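Local coordinates for putative Glycerophosphoryl diester phosphodiesterase (Silicibacter pomeroyi, PDB 3L12), which belongs to the glycerophosphoryl diester phosphodiesterase family, as a putative member with a TIM-barrel fold, and holds a magnesium ion, at residues D52-A57 and R87-M92; D58-V63 and M92-I97; H65-A70 and E149-P154; A161-M166 and D189-G194. All coordinates share one frame; numbering follows the deposited sequence.

Contacts 1, 2 and 3 interlock along the chain: strands 48-55 and 61-63 follow each other, and the long loop after them supplies residues 65-70 and 87-92 before helix 94-98. Contacts 1 and 2, their centres about 6 Å apart, share Met92; contacts 1 and 3, about 7 Å apart, share the magnesium ion and two of its waters. All three reach one sheet, in which strand 48-55 pairs with 61-63 and 145-150. Contact 4 follows, between helices 160-176 and 190-199, its centre 13 Å from that of contact 3, touching it through Ser152 and Asp189. Contacts 1 and 3 meet at the metal site, contact 2 joins helix 94-98 to the sheet, and contact 4 lies on outer helices.

Contact 1: residues D52-A57 and R87-M92; sequences DVVMTA and RQVAEM. With MG (magnesium ion), chain C.
The one hydrogen bond between the segments is straight at its hydrogen yet off-plane at its acceptor. Ala57 N donates to Met92 O over 2.8 Å with an N-H...O angle of 165°, but the nitrogen stands 38° out of the carbonyl plane, so no lone pair is met squarely. Crowding accompanies it, for Ala57 CA lies 3.1 Å from Ala90 O. The short 3-10 turn at 89-91, closed by Met92 N donating to Val89 O at 3.0 Å, and Met92 just after it present these carbonyls to the chain leaving the strand. Further in, apolar and CH contacts take over. Val54 CG1, anti to its backbone N, crosses Val89 CG1 obliquely at 3.7 Å, and the same Val89 methyl reaches Met55 O at 3.5 Å. Ala90 CA also approaches that oxygen at 3.6 Å, in a CA-H...O contact. Thr56 brings CB against Met92 O, while its OG1, turned between backbone N and carbonyl carbon (chi1 66°), bonds instead to Asp58 and Val60 N. Midway along strand 48-55, Asp52 plays no part in the packing: OD1 binds magnesium at 2.1 Å, and OD2 accepts from a metal-bound water and is hydrogen-bonded to Asn33 ND2. With Glu50 and Glu149 completing the protein ligands, strand 48-55 links this turn to a carboxylate metal site within the TIM barrel.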
loop_
_atom_site.group_PDB
_atom_site.type_symbol
_atom_site.label_atom_id
_atom_site.label_comp_id
_atom_site.label_asym_id
_atom_site.label_seq_id
_atom_site.Cartn_x
_atom_site.Cartn_y
_atom_site.Cartn_z
ATOM N N ASP A 52 2.273 9.405 16.244
ATOM C CA ASP A 52 1.832 10.212 17.386
ATOM C C ASP A 52 1.762 9.346 18.606
ATOM O O ASP A 52 1.372 8.147 18.478
ATOM C CB ASP A 52 0.472 10.803 17.101
ATOM C CG ASP A 52 0.408 11.431 15.723
ATOM O OD1 ASP A 52 0.963 12.571 15.568
ATOM O OD2 ASP A 52 -0.191 10.787 14.815
ATOM N N VAL A 53 2.069 9.937 19.763
ATOM C CA VAL A 53 2.008 9.202 21.013
ATOM C C VAL A 53 1.192 9.984 22.031
ATOM O O VAL A 53 1.363 11.180 22.180
ATOM C CB VAL A 53 3.404 8.893 21.566
ATOM C CG1 VAL A 53 3.346 8.131 22.930
ATOM C CG2 VAL A 53 4.215 8.095 20.514
ATOM N N VAL A 54 0.271 9.260 22.670
ATOM C CA VAL A 54 -0.639 9.777 23.682
ATOM C C VAL A 54 -0.633 8.808 24.890
ATOM O O VAL A 54 -0.432 7.575 24.732
ATOM C CB VAL A 54 -2.060 9.875 23.015
ATOM C CG1 VAL A 54 -3.106 10.213 24.030
ATOM C CG2 VAL A 54 -2.046 10.853 21.789
HETATM N N MSE A 55 -0.830 9.328 26.115
HETATM C CA MSE A 55 -0.878 8.505 27.308
HETATM C C MSE A 55 -2.286 7.981 27.679
HETATM O O MSE A 55 -3.233 8.753 27.656
HETATM C CB MSE A 55 -0.389 9.300 28.510
HETATM C CG MSE A 55 1.034 9.853 28.434
HETATM SE SE MSE A 55 2.331 8.419 28.229
HETATM C CE MSE A 55 2.169 7.537 29.599
ATOM N N THR A 56 -2.363 6.711 28.046
ATOM C CA THR A 56 -3.602 6.149 28.589
ATOM C C THR A 56 -3.712 6.488 30.087
ATOM O O THR A 56 -2.782 7.002 30.728
ATOM C CB THR A 56 -3.617 4.627 28.443
ATOM O OG1 THR A 56 -2.588 4.075 29.259
ATOM C CG2 THR A 56 -3.417 4.192 26.947
ATOM N N ALA A 57 -4.858 6.132 30.677
ATOM C CA ALA A 57 -5.078 6.351 32.112
ATOM C C ALA A 57 -4.080 5.594 32.954
ATOM O O ALA A 57 -3.675 6.064 34.030
ATOM C CB ALA A 57 -6.499 5.898 32.505
ATOM N N ARG A 87 -14.300 9.703 23.123
ATOM C CA ARG A 87 -13.746 9.242 24.371
ATOM C C ARG A 87 -12.318 9.715 24.588
ATOM O O ARG A 87 -11.476 9.633 23.660
ATOM C CB ARG A 87 -13.769 7.741 24.316
ATOM C CG ARG A 87 -15.161 7.144 24.195
ATOM C CD ARG A 87 -15.067 5.585 24.144
ATOM N NE ARG A 87 -16.326 5.051 23.615
ATOM C CZ ARG A 87 -16.632 3.764 23.509
ATOM N NH1 ARG A 87 -15.834 2.815 23.966
ATOM N NH2 ARG A 87 -17.793 3.454 22.967
ATOM N N GLN A 88 -12.050 10.165 25.808
ATOM C CA GLN A 88 -10.763 10.744 26.179
ATOM C C GLN A 88 -9.793 9.620 26.515
ATOM O O GLN A 88 -9.999 8.838 27.444
ATOM C CB GLN A 88 -10.928 11.669 27.360
ATOM C CG GLN A 88 -9.686 12.434 27.767
ATOM C CD GLN A 88 -9.921 13.308 29.021
ATOM O OE1 GLN A 88 -10.933 13.204 29.694
ATOM N NE2 GLN A 88 -8.930 14.108 29.364
ATOM N N VAL A 89 -8.698 9.592 25.784
ATOM C CA VAL A 89 -7.730 8.497 25.943
ATOM C C VAL A 89 -7.132 8.418 27.370
ATOM O O VAL A 89 -6.944 7.326 27.908
ATOM C CB VAL A 89 -6.612 8.543 24.830
ATOM C CG1 VAL A 89 -5.459 7.591 25.158
ATOM C CG2 VAL A 89 -7.189 8.269 23.413
ATOM N N ALA A 90 -6.851 9.567 27.967
ATOM C CA ALA A 90 -6.258 9.669 29.317
ATOM C C ALA A 90 -7.179 9.105 30.409
ATOM O O ALA A 90 -6.744 8.901 31.561
ATOM C CB ALA A 90 -5.911 11.118 29.629
ATOM N N GLU A 91 -8.464 8.969 30.078
ATOM C CA GLU A 91 -9.449 8.388 31.005
ATOM C C GLU A 91 -9.767 6.911 30.751
ATOM O O GLU A 91 -10.642 6.372 31.421
ATOM C CB GLU A 91 -10.742 9.207 30.958
ATOM C CG GLU A 91 -10.590 10.618 31.577
ATOM C CD GLU A 91 -10.453 10.627 33.108
ATOM O OE1 GLU A 91 -10.743 9.591 33.776
ATOM O OE2 GLU A 91 -10.081 11.696 33.695
HETATM N N MSE A 92 -9.108 6.295 29.766
HETATM C CA MSE A 92 -9.274 4.884 29.405
HETATM C C MSE A 92 -8.018 4.097 29.691
HETATM O O MSE A 92 -6.892 4.589 29.475
HETATM C CB MSE A 92 -9.557 4.738 27.897
HETATM C CG MSE A 92 -10.710 5.531 27.449
HETATM SE SE MSE A 92 -10.974 5.430 25.511
HETATM C CE MSE A 92 -11.464 3.595 25.459
HETATM MG MG MG C . 1.274 13.770 13.907
HETATM O O HOH W 1 0.494 12.231 12.748
HETATM O O HOH W 2 -0.695 14.564 14.118
#

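Contact 2: residues D58-V63 and M92-I97; sequences DGVPVV and MTYAEI
Asp58 OD1 has two partners, Tyr94 N across the contact and Thr56 OG1 just before its own segment. The bond from Tyr94 N measures 2.8 Å and uses the syn lone pair of OD1, bent to 146° at the hydrogen. The carboxylate gets there because CG sits in the crowded position between backbone N and carbonyl carbon (chi1 53°). OD2 extends the grip indirectly: a water donates to it at 2.6 Å and accepts from Ala95 N at 2.9 Å. Two successive N-H groups at the start of helix 94-98 are thus met, one directly and one through water, by one carboxylate, whose negative charge would suit the positive end of the helix dipole. The helix also caps itself. Thr93 OG1 accepts from Glu96 N at 3.1 Å, and Glu96 OE1 accepts from Thr93 N at 2.9 Å, approached from above the carboxylate plane. Beside this polar layer the Tyr94 side chain, CG anti to its backbone N (chi1 179°), runs obliquely across two valines. Val62 CG1 presses on CD1 at 3.4 Å, the tightest apolar point, whereas Val60 CG2 meets only the stem, 4.1 Å from CB. The phenol OH continues past them to Val126 O. The geometry is that of a capping box at a helix N-terminus, supplemented by an aspartate from the turn leading into strand 61-63, the short antiparallel strand beside barrel strand 48-55.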
loop_
_atom_site.group_PDB
_atom_site.type_symbol
_atom_site.label_atom_id
_atom_site.label_comp_id
_atom_site.label_asym_id
_atom_site.label_seq_id
_atom_site.Cartn_x
_atom_site.Cartn_y
_atom_site.Cartn_z
ATOM N N ASP A 58 -3.687 4.414 32.478
ATOM C CA ASP A 58 -2.750 3.570 33.221
ATOM C C ASP A 58 -1.295 3.786 32.847
ATOM O O ASP A 58 -0.448 2.940 33.152
ATOM C CB ASP A 58 -3.164 2.077 33.211
ATOM C CG ASP A 58 -3.412 1.482 31.808
ATOM O OD1 ASP A 58 -3.699 2.163 30.775
ATOM O OD2 ASP A 58 -3.385 0.224 31.798
ATOM N N GLY A 59 -1.015 4.918 32.205
ATOM C CA GLY A 59 0.356 5.336 31.922
ATOM C C GLY A 59 1.055 4.628 30.786
ATOM O O GLY A 59 2.299 4.556 30.771
ATOM N N VAL A 60 0.291 4.141 29.827
ATOM C CA VAL A 60 0.876 3.442 28.666
ATOM C C VAL A 60 0.970 4.419 27.478
ATOM O O VAL A 60 -0.043 4.987 27.067
ATOM C CB VAL A 60 0.088 2.160 28.250
ATOM C CG1 VAL A 60 0.783 1.411 27.096
ATOM C CG2 VAL A 60 -0.083 1.203 29.414
ATOM N N PRO A 61 2.182 4.649 26.942
ATOM C CA PRO A 61 2.272 5.431 25.702
ATOM C C PRO A 61 1.742 4.589 24.536
ATOM O O PRO A 61 2.224 3.466 24.300
ATOM C CB PRO A 61 3.775 5.694 25.534
ATOM C CG PRO A 61 4.378 5.320 26.837
ATOM C CD PRO A 61 3.506 4.299 27.471
ATOM N N VAL A 62 0.739 5.105 23.846
ATOM C CA VAL A 62 0.098 4.397 22.721
ATOM C C VAL A 62 0.174 5.269 21.480
ATOM O O VAL A 62 0.307 6.503 21.553
ATOM C CB VAL A 62 -1.362 3.968 23.020
ATOM C CG1 VAL A 62 -1.378 2.933 24.168
ATOM C CG2 VAL A 62 -2.236 5.161 23.314
ATOM N N VAL A 63 0.064 4.592 20.327
ATOM C CA VAL A 63 0.214 5.233 19.045
ATOM C C VAL A 63 -1.157 5.533 18.424
ATOM O O VAL A 63 -1.793 4.635 17.859
ATOM C CB VAL A 63 1.075 4.380 18.114
ATOM C CG1 VAL A 63 1.333 5.140 16.805
ATOM C CG2 VAL A 63 2.419 4.006 18.793
HETATM N N MSE A 92 -9.108 6.295 29.766
HETATM C CA MSE A 92 -9.274 4.884 29.405
HETATM C C MSE A 92 -8.018 4.097 29.691
HETATM O O MSE A 92 -6.892 4.589 29.475
HETATM C CB MSE A 92 -9.557 4.738 27.897
HETATM C CG MSE A 92 -10.710 5.531 27.449
HETATM SE SE MSE A 92 -10.974 5.430 25.511
HETATM C CE MSE A 92 -11.464 3.595 25.459
ATOM N N THR A 93 -8.185 2.864 30.133
ATOM C CA THR A 93 -7.059 1.975 30.295
ATOM C C THR A 93 -6.650 1.477 28.928
ATOM O O THR A 93 -7.438 1.496 27.963
ATOM C CB THR A 93 -7.363 0.770 31.178
ATOM O OG1 THR A 93 -8.322 -0.080 30.539
ATOM C CG2 THR A 93 -7.867 1.212 32.594
ATOM N N TYR A 94 -5.404 1.006 28.810
ATOM C CA TYR A 94 -4.970 0.457 27.556
ATOM C C TYR A 94 -5.859 -0.750 27.173
ATOM O O TYR A 94 -6.219 -0.898 26.004
ATOM C CB TYR A 94 -3.487 0.038 27.552
ATOM C CG TYR A 94 -3.129 -0.539 26.206
ATOM C CD1 TYR A 94 -3.264 0.208 25.053
ATOM C CD2 TYR A 94 -2.704 -1.851 26.067
ATOM C CE1 TYR A 94 -3.004 -0.318 23.779
ATOM C CE2 TYR A 94 -2.424 -2.365 24.797
ATOM C CZ TYR A 94 -2.601 -1.587 23.657
ATOM O OH TYR A 94 -2.305 -2.093 22.408
ATOM N N ALA A 95 -6.259 -1.566 28.146
ATOM C CA ALA A 95 -7.143 -2.720 27.831
ATOM C C ALA A 95 -8.484 -2.288 27.205
ATOM O O ALA A 95 -8.959 -2.906 26.262
ATOM C CB ALA A 95 -7.389 -3.576 29.050
ATOM N N GLU A 96 -9.054 -1.212 27.711
ATOM C CA GLU A 96 -10.297 -0.672 27.165
ATOM C C GLU A 96 -10.094 -0.175 25.747
ATOM O O GLU A 96 -10.990 -0.311 24.893
ATOM C CB GLU A 96 -10.823 0.433 28.069
ATOM C CG GLU A 96 -11.275 -0.146 29.387
ATOM C CD GLU A 96 -11.295 0.846 30.559
ATOM O OE1 GLU A 96 -11.004 2.046 30.363
ATOM O OE2 GLU A 96 -11.640 0.384 31.706
ATOM N N ILE A 97 -8.952 0.461 25.477
ATOM C CA ILE A 97 -8.651 0.956 24.149
ATOM C C ILE A 97 -8.458 -0.192 23.186
ATOM O O ILE A 97 -8.896 -0.162 22.032
ATOM C CB ILE A 97 -7.404 1.865 24.132
ATOM C CG1 ILE A 97 -7.760 3.197 24.827
ATOM C CG2 ILE A 97 -6.928 2.065 22.685
ATOM C CD1 ILE A 97 -6.518 4.026 25.198
HETATM O O HOH W 3 -4.844 -1.683 30.686
#

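Contact 3: residues H65-A70 and E149-P154; sequences HNHHLA and ELKSDP. With MG (magnesium ion), chain C.
The touching backbones, 65-67 and 151-154, run only 26° apart and come closest at His67 and Asp153, without a direct hydrogen bond between them. The His67 ring fills the gap, clasped from both faces. Pro154 CD lies over one face in a CH-pi contact, 3.8 Å from the ring centroid, while Asn66 OD1 stands 3.3 Å above the plane on the opposite face, over the centre. At the rim, near the ring plane, Ser152 O approaches CD2 at 3.3 Å. In-plane ND1 is hydrogen-bonded to His68 ND1 at 2.9 Å, which fixes the ring's rotation. A water links backbone and carboxylate, donating to His67 O and, at 2.6 Å, to Asp153 OD2. OD2 also accepts from Gln88 NE2, and OD1 from Ala155 N. Lys151, bent at chi2 and chi4, lays CE 3.6 Å from His65 O. Glu149, extended beyond CG, turns to the magnesium, which OE1 binds at 2.0 Å. His67 N is buried with no partner. Since ND1 faces ND1, one of the two histidines must supply the proton there; Asn66 OD1 and the nearby Asp153 carboxylate may favour positive charge on His67, whereas Lys151 NZ, 4.1 Å from His67 NE2, would oppose it.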
loop_
_atom_site.group_PDB
_atom_site.type_symbol
_atom_site.label_atom_id
_atom_site.label_comp_id
_atom_site.label_asym_id
_atom_site.label_seq_id
_atom_site.Cartn_x
_atom_site.Cartn_y
_atom_site.Cartn_z
ATOM N N HIS A 65 -3.458 9.368 16.979
ATOM C CA HIS A 65 -3.196 10.739 16.576
ATOM C C HIS A 65 -3.702 11.813 17.477
ATOM O O HIS A 65 -3.177 12.925 17.429
ATOM C CB HIS A 65 -3.730 11.014 15.148
ATOM C CG HIS A 65 -5.183 11.405 15.095
ATOM N ND1 HIS A 65 -6.210 10.497 15.223
ATOM C CD2 HIS A 65 -5.768 12.612 14.937
ATOM C CE1 HIS A 65 -7.368 11.136 15.167
ATOM N NE2 HIS A 65 -7.127 12.410 14.944
ATOM N N ASN A 66 -4.737 11.504 18.263
ATOM C CA ASN A 66 -5.311 12.473 19.172
ATOM C C ASN A 66 -5.626 11.950 20.578
ATOM O O ASN A 66 -5.681 10.762 20.846
ATOM C CB ASN A 66 -6.590 13.003 18.542
ATOM C CG ASN A 66 -7.047 14.287 19.159
ATOM O OD1 ASN A 66 -6.218 15.081 19.671
ATOM N ND2 ASN A 66 -8.367 14.489 19.191
ATOM N N HIS A 67 -5.760 12.913 21.496
ATOM C CA HIS A 67 -6.043 12.604 22.912
ATOM C C HIS A 67 -7.493 12.138 23.129
ATOM O O HIS A 67 -7.846 11.759 24.247
ATOM C CB HIS A 67 -5.629 13.793 23.799
ATOM C CG HIS A 67 -6.063 15.091 23.260
ATOM N ND1 HIS A 67 -7.393 15.408 23.088
ATOM C CD2 HIS A 67 -5.352 16.155 22.807
ATOM C CE1 HIS A 67 -7.487 16.628 22.581
ATOM N NE2 HIS A 67 -6.264 17.094 22.386
ATOM N N HIS A 68 -8.327 12.207 22.090
ATOM C CA HIS A 68 -9.652 11.612 22.049
ATOM C C HIS A 68 -9.735 10.689 20.818
ATOM O O HIS A 68 -9.047 10.921 19.817
ATOM C CB HIS A 68 -10.733 12.660 21.998
ATOM C CG HIS A 68 -10.927 13.404 23.292
ATOM N ND1 HIS A 68 -10.021 14.330 23.782
ATOM C CD2 HIS A 68 -11.958 13.386 24.179
ATOM C CE1 HIS A 68 -10.471 14.802 24.941
ATOM N NE2 HIS A 68 -11.653 14.256 25.193
ATOM N N LEU A 69 -10.574 9.660 20.888
ATOM C CA LEU A 69 -10.741 8.714 19.796
ATOM C C LEU A 69 -11.839 9.196 18.844
ATOM O O LEU A 69 -12.927 9.593 19.259
ATOM C CB LEU A 69 -11.053 7.314 20.287
ATOM C CG LEU A 69 -10.006 6.671 21.209
ATOM C CD1 LEU A 69 -10.409 5.242 21.637
ATOM C CD2 LEU A 69 -8.584 6.683 20.583
ATOM N N ALA A 70 -11.559 9.175 17.546
ATOM C CA ALA A 70 -12.527 9.703 16.556
ATOM C C ALA A 70 -13.470 8.607 16.087
ATOM O O ALA A 70 -12.997 7.520 15.731
ATOM C CB ALA A 70 -11.753 10.279 15.321
ATOM N N GLU A 149 5.862 12.240 17.420
ATOM C CA GLU A 149 5.044 13.410 17.808
ATOM C C GLU A 149 4.436 13.148 19.193
ATOM O O GLU A 149 3.552 12.284 19.344
ATOM C CB GLU A 149 3.954 13.752 16.797
ATOM C CG GLU A 149 3.340 15.111 17.122
ATOM C CD GLU A 149 2.172 15.559 16.275
ATOM O OE1 GLU A 149 2.004 15.110 15.140
ATOM O OE2 GLU A 149 1.431 16.476 16.779
ATOM N N LEU A 150 4.894 13.898 20.187
ATOM C CA LEU A 150 4.278 13.857 21.506
ATOM C C LEU A 150 3.018 14.726 21.460
ATOM O O LEU A 150 3.128 15.925 21.176
ATOM C CB LEU A 150 5.230 14.387 22.549
ATOM C CG LEU A 150 6.446 13.484 22.858
ATOM C CD1 LEU A 150 7.582 13.908 21.967
ATOM C CD2 LEU A 150 6.862 13.541 24.310
ATOM N N LYS A 151 1.860 14.105 21.709
ATOM C CA LYS A 151 0.521 14.749 21.650
ATOM C C LYS A 151 0.042 14.846 23.084
ATOM O O LYS A 151 -0.414 13.871 23.708
ATOM C CB LYS A 151 -0.448 13.962 20.754
ATOM C CG LYS A 151 -1.798 14.646 20.461
ATOM C CD LYS A 151 -1.565 15.770 19.449
ATOM C CE LYS A 151 -2.819 16.234 18.720
ATOM N NZ LYS A 151 -3.441 17.352 19.480
ATOM N N SER A 152 0.221 16.027 23.647
ATOM C CA SER A 152 -0.240 16.288 25.007
ATOM C C SER A 152 -1.770 16.528 25.010
ATOM O O SER A 152 -2.361 16.942 23.996
ATOM C CB SER A 152 0.485 17.500 25.548
ATOM O OG SER A 152 0.412 18.510 24.575
ATOM N N ASP A 153 -2.378 16.276 26.154
ATOM C CA ASP A 153 -3.816 16.447 26.360
ATOM C C ASP A 153 -3.915 17.738 27.126
ATOM O O ASP A 153 -3.299 17.859 28.199
ATOM C CB ASP A 153 -4.370 15.303 27.190
ATOM C CG ASP A 153 -5.890 15.409 27.436
ATOM O OD1 ASP A 153 -6.454 16.541 27.362
ATOM O OD2 ASP A 153 -6.502 14.325 27.707
ATOM N N PRO A 154 -4.682 18.711 26.601
ATOM C CA PRO A 154 -4.773 20.003 27.308
ATOM C C PRO A 154 -5.306 19.916 28.757
ATOM O O PRO A 154 -5.147 20.878 29.519
ATOM C CB PRO A 154 -5.735 20.831 26.442
ATOM C CG PRO A 154 -6.301 19.877 25.425
ATOM C CD PRO A 154 -5.408 18.724 25.316
HETATM MG MG MG C . 1.274 13.770 13.907
HETATM O O HOH W 4 -6.404 12.058 26.542
HETATM O O HOH W 2 -0.695 14.564 14.118
HETATM O O HOH W 1 0.494 12.231 12.748
#

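Contact 4: residues A161-M166 and D189-G194; sequences AARAEM and DWALLG
Tight packing here is concentrated in one salt bridge. Arg163 and Asp189 meet tip to tip, NH1 to OD2 at 2.8 Å and NH2 to OD1 at 3.1 Å, both oxygens lying close to the guanidinium plane; the first bond is nearly straight, at 171°, and falls on the syn lone pair of OD2. A bend at chi3 (51°) turns the guanidinium end-on to the carboxylate. Asp189 is further committed as the N-cap residue: its OD1 also accepts from Leu192 N at 3.2 Å, and OD2 bonds to Ser152 OG. These combined demands fix the carboxylate's rotation and would favour its ionised form. Leu192 CD1 lies over one guanidinium face, offset toward the rim, and rests 3.7 Å from Arg163 O. By contrast the rest is loosely packed. The axes of helix segments 161-166 and 190-194 approach only to 10.5 Å and cross at -67°, so few side chains bridge them. On the solvent side Ala191 merely brings CB to 3.8 Å from Arg163 NH2, and in the buried interior the selenomethionine Met166 SE touches Leu192 CD2 loosely at 4.3 Å. Helix 160-176 spans the crossover between parallel strands 145-150 and 183-187, and the second strand leads into helix 190-199. Leu192 reaches inward to Leu150 of strand 145-150 and Met166 to Met55 of strand 48-55, so the two helices lie crossed on the outside of the barrel.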
loop_
_atom_site.group_PDB
_atom_site.type_symbol
_atom_site.label_atom_id
_atom_site.label_comp_id
_atom_site.label_asym_id
_atom_site.label_seq_id
_atom_site.Cartn_x
_atom_site.Cartn_y
_atom_site.Cartn_z
ATOM N N ALA A 161 3.902 17.746 36.676
ATOM C CA ALA A 161 4.414 16.406 36.997
ATOM C C ALA A 161 3.933 15.366 35.983
ATOM O O ALA A 161 4.736 14.579 35.504
ATOM C CB ALA A 161 4.051 15.990 38.428
ATOM N N ALA A 162 2.630 15.362 35.669
ATOM C CA ALA A 162 2.083 14.449 34.660
ATOM C C ALA A 162 2.707 14.661 33.291
ATOM O O ALA A 162 2.960 13.696 32.562
ATOM C CB ALA A 162 0.559 14.598 34.547
ATOM N N ARG A 163 2.913 15.909 32.899
ATOM C CA ARG A 163 3.543 16.202 31.609
ATOM C C ARG A 163 4.992 15.658 31.573
ATOM O O ARG A 163 5.413 15.065 30.567
ATOM C CB ARG A 163 3.501 17.699 31.328
ATOM C CG ARG A 163 2.077 18.221 31.083
ATOM C CD ARG A 163 1.998 19.754 31.161
ATOM N NE ARG A 163 3.001 20.411 30.317
ATOM C CZ ARG A 163 2.949 20.517 28.988
ATOM N NH1 ARG A 163 1.936 19.991 28.293
ATOM N NH2 ARG A 163 3.928 21.158 28.334
ATOM N N ALA A 164 5.717 15.814 32.681
ATOM C CA ALA A 164 7.096 15.301 32.793
ATOM C C ALA A 164 7.076 13.770 32.763
ATOM O O ALA A 164 7.988 13.125 32.226
ATOM C CB ALA A 164 7.787 15.785 34.093
ATOM N N GLU A 165 6.040 13.193 33.375
ATOM C CA GLU A 165 5.858 11.745 33.392
ATOM C C GLU A 165 5.641 11.206 31.977
ATOM O O GLU A 165 6.104 10.125 31.642
ATOM C CB GLU A 165 4.697 11.345 34.274
ATOM C CG GLU A 165 4.996 11.453 35.780
ATOM C CD GLU A 165 3.734 11.374 36.629
ATOM O OE1 GLU A 165 2.682 10.974 36.097
ATOM O OE2 GLU A 165 3.805 11.722 37.819
HETATM N N MSE A 166 4.912 11.948 31.160
HETATM C CA MSE A 166 4.691 11.532 29.750
HETATM C C MSE A 166 6.032 11.405 29.051
HETATM O O MSE A 166 6.346 10.395 28.423
HETATM C CB MSE A 166 3.817 12.525 29.013
HETATM C CG MSE A 166 3.838 12.290 27.492
HETATM SE SE MSE A 166 2.482 13.261 26.566
HETATM C CE MSE A 166 2.504 12.074 25.134
ATOM N N ASP A 189 3.664 21.174 21.137
ATOM C CA ASP A 189 3.782 21.634 22.561
ATOM C C ASP A 189 5.247 21.972 22.783
ATOM O O ASP A 189 6.063 21.118 23.153
ATOM C CB ASP A 189 3.281 20.500 23.470
ATOM C CG ASP A 189 3.031 20.930 24.902
ATOM O OD1 ASP A 189 3.728 21.836 25.358
ATOM O OD2 ASP A 189 2.132 20.310 25.542
ATOM N N TRP A 190 5.584 23.228 22.550
ATOM C CA TRP A 190 6.944 23.677 22.607
ATOM C C TRP A 190 7.493 23.625 24.034
ATOM O O TRP A 190 8.673 23.375 24.216
ATOM C CB TRP A 190 7.015 25.074 22.009
ATOM C CG TRP A 190 6.890 25.147 20.496
ATOM C CD1 TRP A 190 6.404 24.189 19.659
ATOM C CD2 TRP A 190 7.197 26.281 19.674
ATOM N NE1 TRP A 190 6.441 24.637 18.357
ATOM C CE2 TRP A 190 6.906 25.922 18.342
ATOM C CE3 TRP A 190 7.737 27.540 19.930
ATOM C CZ2 TRP A 190 7.161 26.769 17.265
ATOM C CZ3 TRP A 190 7.949 28.404 18.857
ATOM C CH2 TRP A 190 7.664 27.996 17.538
ATOM N N ALA A 191 6.633 23.837 25.032
ATOM C CA ALA A 191 7.104 23.748 26.404
ATOM C C ALA A 191 7.518 22.323 26.676
ATOM O O ALA A 191 8.518 22.104 27.326
ATOM C CB ALA A 191 6.026 24.247 27.417
ATOM N N LEU A 192 6.755 21.360 26.161
ATOM C CA LEU A 192 7.060 19.944 26.322
ATOM C C LEU A 192 8.405 19.593 25.683
ATOM O O LEU A 192 9.124 18.754 26.210
ATOM C CB LEU A 192 5.933 19.044 25.771
ATOM C CG LEU A 192 5.837 17.599 26.296
ATOM C CD1 LEU A 192 5.498 17.544 27.796
ATOM C CD2 LEU A 192 4.800 16.773 25.466
ATOM N N LEU A 193 8.752 20.244 24.569
ATOM C CA LEU A 193 10.034 20.005 23.912
ATOM C C LEU A 193 11.188 20.481 24.823
ATOM O O LEU A 193 12.256 19.898 24.821
ATOM C CB LEU A 193 10.097 20.657 22.521
ATOM C CG LEU A 193 9.143 20.085 21.491
ATOM C CD1 LEU A 193 9.145 20.955 20.227
ATOM C CD2 LEU A 193 9.490 18.605 21.170
ATOM N N GLY A 194 10.956 21.523 25.617
ATOM C CA GLY A 194 11.946 21.955 26.599
ATOM C C GLY A 194 12.190 20.874 27.629
ATOM O O GLY A 194 13.328 20.675 28.056
#